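Local coordinates for large exoprotein involved in heme utilization or adhesion (Yersinia kristensenii ATCC 33638, PDB 5E3E) that acts as the toxin of a contact-dependent growth inhibition system, probably cleaving RNA as a member of the RNase A superfamily, and is bound by its CdiI immunity protein, at residues B[17-22]-B[26-31]; B[50-55]-B[93-98]; B[76-79]-B[84-87]. All coordinates share one frame; numbering follows the deposited sequence. Where two conformers were deposited one is given.

Contact 1 (B[17-22]-B[26-31])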
ATOM      1  N   LEU B  17       0.268  17.343   5.172  1.00 13.87           N
ATOM      2  CA  LEU B  17      -0.591  18.108   4.293  1.00 14.42           C
ATOM      3  C   LEU B  17       0.109  18.492   3.016  1.00 15.01           C
ATOM      4  O   LEU B  17      -0.506  18.550   1.954  1.00 15.27           O
ATOM      5  CB  LEU B  17      -1.215  19.326   5.011  1.00 14.76           C
ATOM      6  CG  LEU B  17      -2.344  18.983   5.994  1.00 14.92           C
ATOM      7  CD1 LEU B  17      -2.677  20.167   6.906  1.00 15.40           C
ATOM      8  CD2 LEU B  17      -3.587  18.529   5.268  1.00 15.12           C
ATOM      9  N   ASN B  18       1.407  18.747   3.088  1.00 15.49           N
ATOM     10  CA  ASN B  18       2.153  19.002   1.886  1.00 16.18           C
ATOM     11  C   ASN B  18       2.187  17.784   0.935  1.00 16.02           C
ATOM     12  O   ASN B  18       2.087  17.932  -0.268  1.00 16.75           O
ATOM     13  CB  ASN B  18       3.567  19.435   2.273  1.00 17.15           C
ATOM     14  CG  ASN B  18       4.370  19.901   1.076  1.00 18.79           C
ATOM     15  OD1 ASN B  18       5.276  19.212   0.626  1.00 21.74           O
ATOM     16  ND2 ASN B  18       3.946  20.987   0.481  1.00 19.56           N
ATOM     17  N   ARG B  19       2.311  16.586   1.478  1.00 15.81           N
ATOM     18  CA  ARG B  19       2.325  15.377   0.638  1.00 16.03           C
ATOM     19  C   ARG B  19       1.019  15.179  -0.122  1.00 16.40           C
ATOM     20  O   ARG B  19       1.025  14.702  -1.269  1.00 16.98           O
ATOM     21  CB  ARG B  19       2.592  14.156   1.485  1.00 16.15           C
ATOM     22  CG  ARG B  19       3.954  14.140   2.139  1.00 16.28           C
ATOM     23  CD  ARG B  19       4.049  12.947   3.057  1.00 16.35           C
ATOM     24  NE  ARG B  19       5.321  12.958   3.756  1.00 16.49           N
ATOM     25  CZ  ARG B  19       5.708  12.077   4.674  1.00 16.43           C
ATOM     26  NH1 ARG B  19       4.954  11.049   5.021  1.00 16.15           N
ATOM     27  NH2 ARG B  19       6.887  12.228   5.244  1.00 17.21           N
ATOM     28  N   VAL B  20      -0.111  15.543   0.481  1.00 16.31           N
ATOM     29  CA  VAL B  20      -1.398  15.355  -0.183  1.00 17.38           C
ATOM     30  C   VAL B  20      -1.834  16.534  -1.046  1.00 19.52           C
ATOM     31  O   VAL B  20      -2.944  16.524  -1.570  1.00 21.34           O
ATOM     32  CB  VAL B  20      -2.535  14.987   0.774  1.00 16.61           C
ATOM     33  CG1 VAL B  20      -2.241  13.663   1.428  1.00 16.64           C
ATOM     34  CG2 VAL B  20      -2.804  16.079   1.799  1.00 16.58           C
ATOM     35  N   SER B  21      -1.021  17.573  -1.174  1.00 21.37           N
ATOM     36  CA  SER B  21      -1.394  18.676  -2.076  1.00 23.02           C
ATOM     37  C   SER B  21      -0.399  18.720  -3.210  1.00 23.97           C
ATOM     38  O   SER B  21      -0.713  18.339  -4.341  1.00 26.34           O
ATOM     39  CB  SER B  21      -1.493  19.991  -1.304  1.00 23.52           C
ATOM     40  OG  SER B  21      -0.337  20.205  -0.538  1.00 24.11           O
ATOM     41  N   THR B  22       0.813  19.121  -2.894  1.00 25.77           N
ATOM     42  CA  THR B  22       1.928  19.119  -3.860  1.00 27.09           C
ATOM     43  C   THR B  22       2.344  17.703  -4.308  1.00 27.53           C
ATOM     44  O   THR B  22       2.672  17.464  -5.481  1.00 27.31           O
ATOM     45  CB  THR B  22       3.133  19.823  -3.220  1.00 28.47           C
ATOM     46  OG1 THR B  22       2.728  21.149  -2.777  1.00 30.55           O
ATOM     47  CG2 THR B  22       4.324  19.906  -4.205  1.00 30.51           C
ATOM     48  N   LYS B  26      -2.939   9.952  -2.183  1.00 16.45           N
ATOM     49  CA  LYS B  26      -4.330  10.290  -1.862  1.00 16.99           C
ATOM     50  C   LYS B  26      -4.444  10.694  -0.397  1.00 16.83           C
ATOM     51  O   LYS B  26      -5.425  11.369  -0.013  1.00 17.58           O
ATOM     52  CB  LYS B  26      -5.307   9.136  -2.137  1.00 17.90           C
ATOM     53  CG  LYS B  26      -5.297   8.020  -1.128  1.00 18.75           C
ATOM     54  CD  LYS B  26      -6.567   7.233  -1.140  1.00 19.85           C
ATOM     55  CE  LYS B  26      -6.614   6.354   0.086  1.00 20.24           C
ATOM     56  NZ  LYS B  26      -5.628   5.266  -0.021  1.00 20.09           N
ATOM     57  N   SER B  27      -3.515  10.183   0.404  1.00 16.09           N
ATOM     58  CA  SER B  27      -3.507  10.393   1.862  1.00 15.90           C
ATOM     59  C   SER B  27      -2.127  10.115   2.405  1.00 14.80           C
ATOM     60  O   SER B  27      -1.297   9.470   1.755  1.00 14.65           O
ATOM     61  CB  SER B  27      -4.536   9.532   2.586  1.00 16.64           C
ATOM     62  OG  SER B  27      -4.175   8.180   2.653  1.00 18.78           O
ATOM     63  N   ALA B  28      -1.874  10.646   3.592  1.00 13.62           N
ATOM     64  CA  ALA B  28      -0.573  10.504   4.207  1.00 13.19           C
ATOM     65  C   ALA B  28      -0.770  10.375   5.695  1.00 12.59           C
ATOM     66  O   ALA B  28      -1.554  11.102   6.300  1.00 12.85           O
ATOM     67  CB  ALA B  28       0.272  11.709   3.879  1.00 13.21           C
ATOM     68  N   SER B  29      -0.003   9.513   6.317  1.00 12.26           N
ATOM     69  CA  SER B  29      -0.173   9.272   7.736  1.00 11.98           C
ATOM     70  C   SER B  29       1.165   9.095   8.464  1.00 12.15           C
ATOM     71  O   SER B  29       2.215   8.856   7.842  1.00 11.96           O
ATOM     72  CB  SER B  29      -1.047   8.042   7.912  1.00 12.05           C
ATOM     73  OG  SER B  29      -0.385   6.875   7.400  1.00 11.75           O
ATOM     74  N   SER B  30       1.091   9.161   9.790  1.00 12.04           N
ATOM     75  CA  SER B  30       2.269   9.124  10.649  1.00 12.54           C
ATOM     76  C   SER B  30       1.880   8.595  12.029  1.00 12.47           C
ATOM     77  O   SER B  30       0.858   9.017  12.587  1.00 12.60           O
ATOM     78  CB  SER B  30       2.863  10.519  10.803  1.00 12.73           C
ATOM     79  OG  SER B  30       3.954  10.508  11.693  1.00 13.27           O
ATOM     80  N   PHE B  31       2.713   7.704  12.576  1.00 12.64           N
ATOM     81  CA  PHE B  31       2.608   7.281  13.972  1.00 13.19           C
ATOM     82  C   PHE B  31       2.920   8.474  14.871  1.00 13.84           C
ATOM     83  O   PHE B  31       3.691   9.364  14.512  1.00 13.55           O
ATOM     84  CB  PHE B  31       3.590   6.166  14.303  1.00 13.12           C
ATOM     85  CG  PHE B  31       3.316   4.887  13.581  1.00 12.80           C
ATOM     86  CD1 PHE B  31       2.219   4.094  13.937  1.00 12.66           C
ATOM     87  CD2 PHE B  31       4.119   4.490  12.526  1.00 12.59           C
ATOM     88  CE1 PHE B  31       1.976   2.917  13.283  1.00 12.75           C
ATOM     89  CE2 PHE B  31       3.882   3.317  11.884  1.00 12.64           C
ATOM     90  CZ  PHE B  31       2.786   2.532  12.248  1.00 12.71           C
TER

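Contact 2 (B[50-55]-B[93-98])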
ATOM      1  N   ALA B  50       2.249 -16.490  11.970  1.00 30.37           N
ATOM      2  CA  ALA B  50       1.883 -17.640  11.129  1.00 31.95           C
ATOM      3  C   ALA B  50       1.920 -17.304   9.640  1.00 30.97           C
ATOM      4  O   ALA B  50       2.458 -18.067   8.831  1.00 30.24           O
ATOM      5  CB  ALA B  50       0.496 -18.155  11.519  1.00 33.09           C
ATOM      6  N   LYS B  51       1.321 -16.170   9.293  1.00 29.94           N
ATOM      7  CA  LYS B  51       1.355 -15.603   7.946  1.00 29.40           C
ATOM      8  C   LYS B  51       2.803 -15.286   7.456  1.00 28.13           C
ATOM      9  O   LYS B  51       3.150 -15.533   6.293  1.00 27.07           O
ATOM     10  CB  LYS B  51       0.501 -14.340   7.969  1.00 31.37           C
ATOM     11  CG  LYS B  51       0.123 -13.731   6.654  1.00 32.46           C
ATOM     12  CD  LYS B  51      -0.734 -12.506   6.902  1.00 33.20           C
ATOM     13  CE  LYS B  51      -0.923 -11.712   5.630  1.00 34.36           C
ATOM     14  NZ  LYS B  51      -1.763 -10.508   5.903  1.00 35.38           N
ATOM     15  N   ILE B  52       3.645 -14.749   8.334  1.00 25.58           N
ATOM     16  CA  ILE B  52       5.038 -14.471   7.985  1.00 25.84           C
ATOM     17  C   ILE B  52       5.793 -15.793   7.727  1.00 27.61           C
ATOM     18  O   ILE B  52       6.595 -15.903   6.782  1.00 27.18           O
ATOM     19  CB  ILE B  52       5.757 -13.691   9.101  1.00 25.48           C
ATOM     20  CG1 ILE B  52       5.177 -12.273   9.221  1.00 25.71           C
ATOM     21  CG2 ILE B  52       7.254 -13.612   8.840  1.00 25.15           C
ATOM     22  CD1 ILE B  52       5.536 -11.581  10.523  1.00 25.98           C
ATOM     23  N   ASP B  53       5.541 -16.770   8.590  1.00 30.19           N
ATOM     24  CA  ASP B  53       6.227 -18.074   8.503  1.00 32.66           C
ATOM     25  C   ASP B  53       5.882 -18.780   7.205  1.00 31.85           C
ATOM     26  O   ASP B  53       6.770 -19.299   6.550  1.00 32.38           O
ATOM     27  CB  ASP B  53       5.902 -18.966   9.720  1.00 35.00           C
ATOM     28  CG  ASP B  53       6.639 -18.534  10.996  1.00 37.85           C
ATOM     29  OD1 ASP B  53       7.595 -17.710  10.930  1.00 39.39           O
ATOM     30  OD2 ASP B  53       6.262 -19.041  12.084  1.00 40.47           O
ATOM     31  N   SER B  54       4.610 -18.776   6.821  1.00 31.64           N
ATOM     32  CA  SER B  54       4.193 -19.345   5.524  1.00 31.65           C
ATOM     33  C   SER B  54       4.794 -18.587   4.361  1.00 29.42           C
ATOM     34  O   SER B  54       5.192 -19.192   3.374  1.00 28.92           O
ATOM     35  CB  SER B  54       2.671 -19.313   5.364  1.00 32.71           C
ATOM     36  OG  SER B  54       2.050 -20.001   6.434  1.00 36.39           O
ATOM     37  N   TYR B  55       4.817 -17.254   4.477  1.00 26.84           N
ATOM     38  CA  TYR B  55       5.366 -16.400   3.430  1.00 25.48           C
ATOM     39  C   TYR B  55       6.843 -16.737   3.189  1.00 26.28           C
ATOM     40  O   TYR B  55       7.246 -16.924   2.045  1.00 27.22           O
ATOM     41  CB  TYR B  55       5.158 -14.910   3.757  1.00 23.95           C
ATOM     42  CG  TYR B  55       6.033 -13.954   2.965  1.00 22.30           C
ATOM     43  CD1 TYR B  55       5.697 -13.581   1.653  1.00 21.51           C
ATOM     44  CD2 TYR B  55       7.187 -13.425   3.512  1.00 22.21           C
ATOM     45  CE1 TYR B  55       6.485 -12.708   0.941  1.00 20.98           C
ATOM     46  CE2 TYR B  55       7.982 -12.549   2.797  1.00 21.82           C
ATOM     47  CZ  TYR B  55       7.613 -12.198   1.501  1.00 21.48           C
ATOM     48  OH  TYR B  55       8.393 -11.344   0.758  1.00 21.96           O
ATOM     49  N   ILE B  93       2.061  -2.693   7.971  1.00 13.64           N
ATOM     50  CA  ILE B  93       3.497  -2.828   7.845  1.00 14.11           C
ATOM     51  C   ILE B  93       3.791  -3.595   6.575  1.00 13.77           C
ATOM     52  O   ILE B  93       3.080  -4.537   6.263  1.00 14.04           O
ATOM     53  CB  ILE B  93       4.085  -3.643   9.046  1.00 14.88           C
ATOM     54  CG1 ILE B  93       3.602  -3.098  10.414  1.00 15.69           C
ATOM     55  CG2 ILE B  93       5.593  -3.716   8.956  1.00 15.23           C
ATOM     56  CD1 ILE B  93       3.813  -1.677  10.685  1.00 16.21           C
ATOM     57  N   ILE B  94       4.824  -3.211   5.838  1.00 13.36           N
ATOM     58  CA  ILE B  94       5.217  -3.966   4.651  1.00 13.75           C
ATOM     59  C   ILE B  94       6.592  -4.528   4.909  1.00 14.10           C
ATOM     60  O   ILE B  94       7.515  -3.758   5.233  1.00 14.05           O
ATOM     61  CB  ILE B  94       5.279  -3.088   3.376  1.00 13.74           C
ATOM     62  CG1 ILE B  94       3.934  -2.406   3.068  1.00 14.43           C
ATOM     63  CG2 ILE B  94       5.744  -3.904   2.156  1.00 13.97           C
ATOM     64  CD1 ILE B  94       2.771  -3.336   3.026  1.00 15.21           C
ATOM     65  N   ILE B  95       6.743  -5.838   4.739  1.00 15.01           N
ATOM     66  CA  ILE B  95       8.039  -6.496   4.884  1.00 16.24           C
ATOM     67  C   ILE B  95       8.485  -7.121   3.578  1.00 17.01           C
ATOM     68  O   ILE B  95       7.697  -7.306   2.657  1.00 16.01           O
ATOM     69  CB  ILE B  95       8.041  -7.535   6.018  1.00 16.97           C
ATOM     70  CG1 ILE B  95       7.162  -8.754   5.692  1.00 17.81           C
ATOM     71  CG2 ILE B  95       7.612  -6.885   7.304  1.00 17.00           C
ATOM     72  CD1 ILE B  95       7.343  -9.906   6.663  1.00 18.61           C
ATOM     73  N   ALA B  96       9.771  -7.386   3.492  1.00 18.19           N
ATOM     74  CA  ALA B  96      10.301  -8.071   2.330  1.00 19.96           C
ATOM     75  C   ALA B  96      11.231  -9.172   2.756  1.00 23.32           C
ATOM     76  O   ALA B  96      11.956  -9.042   3.737  1.00 21.94           O
ATOM     77  CB  ALA B  96      11.032  -7.103   1.438  1.00 19.75           C
ATOM     78  N   ARG B  97      11.228 -10.266   2.000  0.50 24.85           N
ATOM     79  CA  ARG B  97      12.073 -11.400   2.313  0.50 26.18           C
ATOM     80  C   ARG B  97      13.528 -10.945   2.165  0.50 30.60           C
ATOM     81  O   ARG B  97      13.888 -10.355   1.145  0.50 33.34           O
ATOM     82  CB  ARG B  97      11.753 -12.556   1.360  0.50 26.60           C
ATOM     83  CG  ARG B  97      12.277 -13.914   1.810  0.50 26.21           C
ATOM     84  CD  ARG B  97      11.943 -15.005   0.805  0.50 26.72           C
ATOM     85  NE  ARG B  97      10.507 -15.102   0.540  0.50 26.60           N
ATOM     86  CZ  ARG B  97       9.888 -14.498  -0.475  0.50 26.80           C
ATOM     87  NH1 ARG B  97       8.585 -14.640  -0.627  0.50 28.07           N
ATOM     88  NH2 ARG B  97      10.571 -13.782  -1.348  0.50 26.78           N
ATOM     89  N   ASP B  98      14.339 -11.207   3.190  1.00 34.12           N
ATOM     90  CA  ASP B  98      15.745 -10.784   3.244  1.00 40.20           C
ATOM     91  C   ASP B  98      16.544 -11.816   4.046  1.00 43.38           C
ATOM     92  O   ASP B  98      16.760 -11.644   5.253  1.00 39.21           O
ATOM     93  CB  ASP B  98      15.873  -9.400   3.889  1.00 44.27           C
ATOM     94  CG  ASP B  98      17.297  -8.845   3.807  1.00 50.24           C
ATOM     95  OD1 ASP B  98      18.168  -9.550   3.272  1.00 50.36           O
ATOM     96  OD2 ASP B  98      17.544  -7.708   4.273  1.00 55.22           O
TER

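Contact 3 (B[76-79]-B[84-87])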
ATOM      1  N   ILE B  76      -1.946   9.773  13.069  1.00 13.93           N
ATOM      2  CA  ILE B  76      -2.775  10.729  12.363  1.00 14.05           C
ATOM      3  C   ILE B  76      -2.700  10.481  10.861  1.00 13.96           C
ATOM      4  O   ILE B  76      -1.727   9.918  10.351  1.00 13.27           O
ATOM      5  CB  ILE B  76      -2.414  12.199  12.661  1.00 14.10           C
ATOM      6  CG1 ILE B  76      -0.947  12.497  12.309  1.00 13.91           C
ATOM      7  CG2 ILE B  76      -2.738  12.516  14.129  1.00 14.34           C
ATOM      8  CD1 ILE B  76      -0.545  13.952  12.371  1.00 14.19           C
ATOM      9  N   SER B  77      -3.742  10.958  10.194  1.00 14.10           N
ATOM     10  CA  SER B  77      -3.865  10.861   8.751  1.00 14.48           C
ATOM     11  C   SER B  77      -4.530  12.094   8.191  1.00 14.40           C
ATOM     12  O   SER B  77      -5.419  12.656   8.803  1.00 14.44           O
ATOM     13  CB  SER B  77      -4.659   9.620   8.371  1.00 14.97           C
ATOM     14  OG  SER B  77      -4.763   9.475   6.950  1.00 16.11           O
ATOM     15  N   VAL B  78      -4.084  12.491   7.007  1.00 14.17           N
ATOM     16  CA  VAL B  78      -4.733  13.507   6.226  1.00 14.83           C
ATOM     17  C   VAL B  78      -4.997  12.960   4.818  1.00 15.24           C
ATOM     18  O   VAL B  78      -4.291  12.079   4.325  1.00 14.89           O
ATOM     19  CB  VAL B  78      -3.922  14.816   6.154  1.00 14.76           C
ATOM     20  CG1 VAL B  78      -3.746  15.396   7.562  1.00 14.99           C
ATOM     21  CG2 VAL B  78      -2.585  14.615   5.462  1.00 14.37           C
ATOM     22  N   SER B  79      -6.014  13.540   4.196  1.00 16.53           N
ATOM     23  CA  SER B  79      -6.463  13.145   2.851  1.00 17.93           C
ATOM     24  C   SER B  79      -6.558  14.333   1.889  1.00 18.61           C
ATOM     25  O   SER B  79      -6.878  15.441   2.291  1.00 17.63           O
ATOM     26  CB  SER B  79      -7.850  12.469   2.963  1.00 19.08           C
ATOM     27  OG  SER B  79      -7.683  11.171   3.518  1.00 20.90           O
ATOM     28  N   ASN B  84      -8.594  18.457   7.285  1.00 21.44           N
ATOM     29  CA  ASN B  84      -8.942  17.760   8.494  1.00 22.53           C
ATOM     30  C   ASN B  84      -7.868  16.692   8.834  1.00 21.17           C
ATOM     31  O   ASN B  84      -7.450  15.941   7.949  1.00 19.86           O
ATOM     32  CB  ASN B  84     -10.298  17.075   8.317  1.00 24.46           C
ATOM     33  CG  ASN B  84     -10.780  16.456   9.601  1.00 27.58           C
ATOM     34  OD1 ASN B  84     -10.965  17.154  10.583  1.00 31.05           O
ATOM     35  ND2 ASN B  84     -10.936  15.137   9.619  1.00 28.44           N
ATOM     36  N   VAL B  85      -7.431  16.662  10.094  1.00 20.46           N
ATOM     37  CA  VAL B  85      -6.498  15.652  10.586  1.00 20.08           C
ATOM     38  C   VAL B  85      -7.285  14.586  11.353  1.00 21.01           C
ATOM     39  O   VAL B  85      -7.985  14.900  12.314  1.00 22.32           O
ATOM     40  CB  VAL B  85      -5.401  16.289  11.473  1.00 19.95           C
ATOM     41  CG1 VAL B  85      -4.468  15.233  12.017  1.00 19.76           C
ATOM     42  CG2 VAL B  85      -4.640  17.356  10.686  1.00 20.26           C
ATOM     43  N   SER B  86      -7.218  13.339  10.903  1.00 20.39           N
ATOM     44  CA  SER B  86      -7.961  12.242  11.532  1.00 21.03           C
ATOM     45  C   SER B  86      -7.057  11.443  12.473  1.00 20.71           C
ATOM     46  O   SER B  86      -5.913  11.176  12.130  1.00 18.75           O
ATOM     47  CB  SER B  86      -8.521  11.308  10.441  1.00 22.13           C
ATOM     48  OG  SER B  86      -9.542  11.958   9.688  1.00 23.78           O
ATOM     49  N   SER B  87      -7.560  11.055  13.654  1.00 20.79           N
ATOM     50  CA  SER B  87      -6.816  10.105  14.484  1.00 21.48           C
ATOM     51  C   SER B  87      -7.143   8.721  13.950  1.00 21.15           C
ATOM     52  O   SER B  87      -8.258   8.461  13.489  1.00 22.81           O
ATOM     53  CB  SER B  87      -7.158  10.225  15.982  1.00 23.04           C
ATOM     54  OG  SER B  87      -6.817  11.529  16.410  1.00 26.62           O
TER
HETATM   55  O   HOH W   1      -8.334  13.139   7.616  1.00 21.04           O
HETATM   56  O   HOH W   2      -7.467  15.755   5.301  1.00 17.85           O

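Contact 1 (B[17-22]-B[26-31])
Arg-19, in the last turn of helix 13-19, and Val-20, which follows it, meet Ser-27 and Ala-28 of strand 27-31. The apolar part rests mainly on one methyl group. Val-20 CG1 lies 3.5 Å from Ser-27 CA, against the strand backbone. Val-20 CG1 is also 4.0 Å from Ala-28 CB. With chi1 at -63°, CG1 is anti to the carbonyl carbon, and this brings it down onto the strand. Arg-19 adds its aliphatic stem: Arg-19 CD is 4.1 Å from Ala-28 CB. The arginine chain is extended from CG to NE. Its carbons therefore pass alongside Ala-28 while the guanidinium is carried on to the carbonyl of Arg-7.

The polar bonds stay within 17-22 or go to other parts of the assembly. Ser-21 OG donates to Leu-17 O at 3.0 Å, 22° out of the carbonyl plane. Lys-26 turns from the helix. Its NZ makes a salt bridge with Asp-74 of the CdiI immunity protein and a hydrogen bond to Cys-75 O of that chain.

Strand 75-79 is the sheet neighbour of strand 27-31, and its Val-78 touches both Leu-17 and Val-20. Leu-17 of helix 13-19 and the following Val-20 thus lie against strand 75-79, Val-20 also against 27-31, and Gln-20 of CdiI accepts a hydrogen bond from Ser-29 N.

Contact 2 (B[50-55]-B[93-98])
Ile-52 and Tyr-55 of helix 50-55 pack on Ile-95 and Arg-97 of strand 93-97. The axes of the two short segments come within 10.5 Å, and their N-to-C directions differ by 30°. Ile-52 CA and Ile-95 CA are 9.1 Å apart. Tyr-55 CA and Arg-97 CA are 8.4 Å apart, so the spacing is slightly tighter at the later pair.

The two isoleucine side chains run nearly perpendicular to each other. Ile-52 CG1 lies 4.1 Å from Ile-95 CD1. The backbones are well separated here, and the reach of these side chains bridges the gap.

Tyr-55 carries the larger part of the contact. Its CG is anti to the backbone N (chi1 163°), which sends the ring across to the strand. In the conformer described, one of two deposited, the Arg-97 guanidinium lies over one face of this ring. The planes are 25° apart and the centres 4.3 Å apart. This is an off-centre cation-pi stack, with NH1 of Arg-97 3.3 Å from CE1 of Tyr-55. The arginine chain bends at chi3 to fold back over the ring. At the ring's far end, Arg-97 N makes a weak hydrogen bond to Tyr-55 OH at 3.3 Å. Tyr-55 OH and Arg-97 NH1 both also bond to Lys-61 O, which ties phenol and guanidinium to a common acceptor.

Leu-64 of strand 63-68 touches Tyr-55 and Ile-95, and Tyr-105 of strand 105-113 touches Ile-52 and Ile-95. The arrangement is helix-on-sheet packing against an antiparallel sheet, consistent with the alpha-plus-beta architecture of the RNase A superfamily.

Contact 3 (B[76-79]-B[84-87])
Ile-76 faces Ser-87 as a non-hydrogen-bonded pair of an antiparallel hairpin. Its CA-H group points at Ser-86 O, with Ile-76 CA 3.2 Å from that oxygen. Its side chain packs on Val-85. Ile-76 CB is 3.7 Å from Val-85 CG1. That methyl is anti to the backbone N of Val-85 (chi1 178°), which directs it to the isoleucine.

Ser-77 pairs with Ser-86 through both backbone groups. Ser-77 N donates to Ser-86 O at 2.9 Å, with the N-H bent to 146°. The return bond, Ser-86 N to Ser-77 O, is 2.8 Å and nearly straight at 172°. Ser-77 O also accepts a longer bond from water 1. This water accepts from Ser-86 OG at 2.7 Å and donates to Asn-84 O at 3.0 Å.

Val-78 runs alongside Val-85, the two side chains heading in one direction. Val-78 CG1 is 3.8 Å from Val-85 CG2. Val-85 thus gives one methyl to Ile-76 and the other to Val-78. Leu-16 of helix 13-19 touches Ile-76 and Val-78, so the apolar face of the hairpin is turned to that helix.

At Ser-79 the two chains stand farther apart. Ser-79 N donates to water 2 at 2.9 Å. Water 2 lies within hydrogen-bonding reach of Asn-84 O and probably donates to it.

The chemistry changes along the hairpin. Direct backbone bonds hold the pair of serines, and water takes their place toward the turn. Asn-84 O accepts from water 1 and probably from water 2, so the opening end is joined through solvent. Val-85 meanwhile joins Ile-76 and Val-78 by apolar contact.

From the N terminus, contact 1 comes first: helix 13-19 ends, a short loop follows, and strand 27-31 begins. The chain then runs through helix 34-47 into helix 49-58, where contact 2 opens. It closes only at 93-98, after 37 intervening residues. Contact 3 lies wholly within that span, as a hairpin closed over the four residues 80-83. Contacts 1 and 3 touch, since strands 27-31 and 75-79 are sheet neighbours with probable backbone hydrogen bonds such as Ala-28 N to Val-78 O. Strand 86-97 links contacts 3 and 2, whose centres are 28 Å apart. The sheet therefore carries helix 13-19 at one end and helix 49-58 at the other.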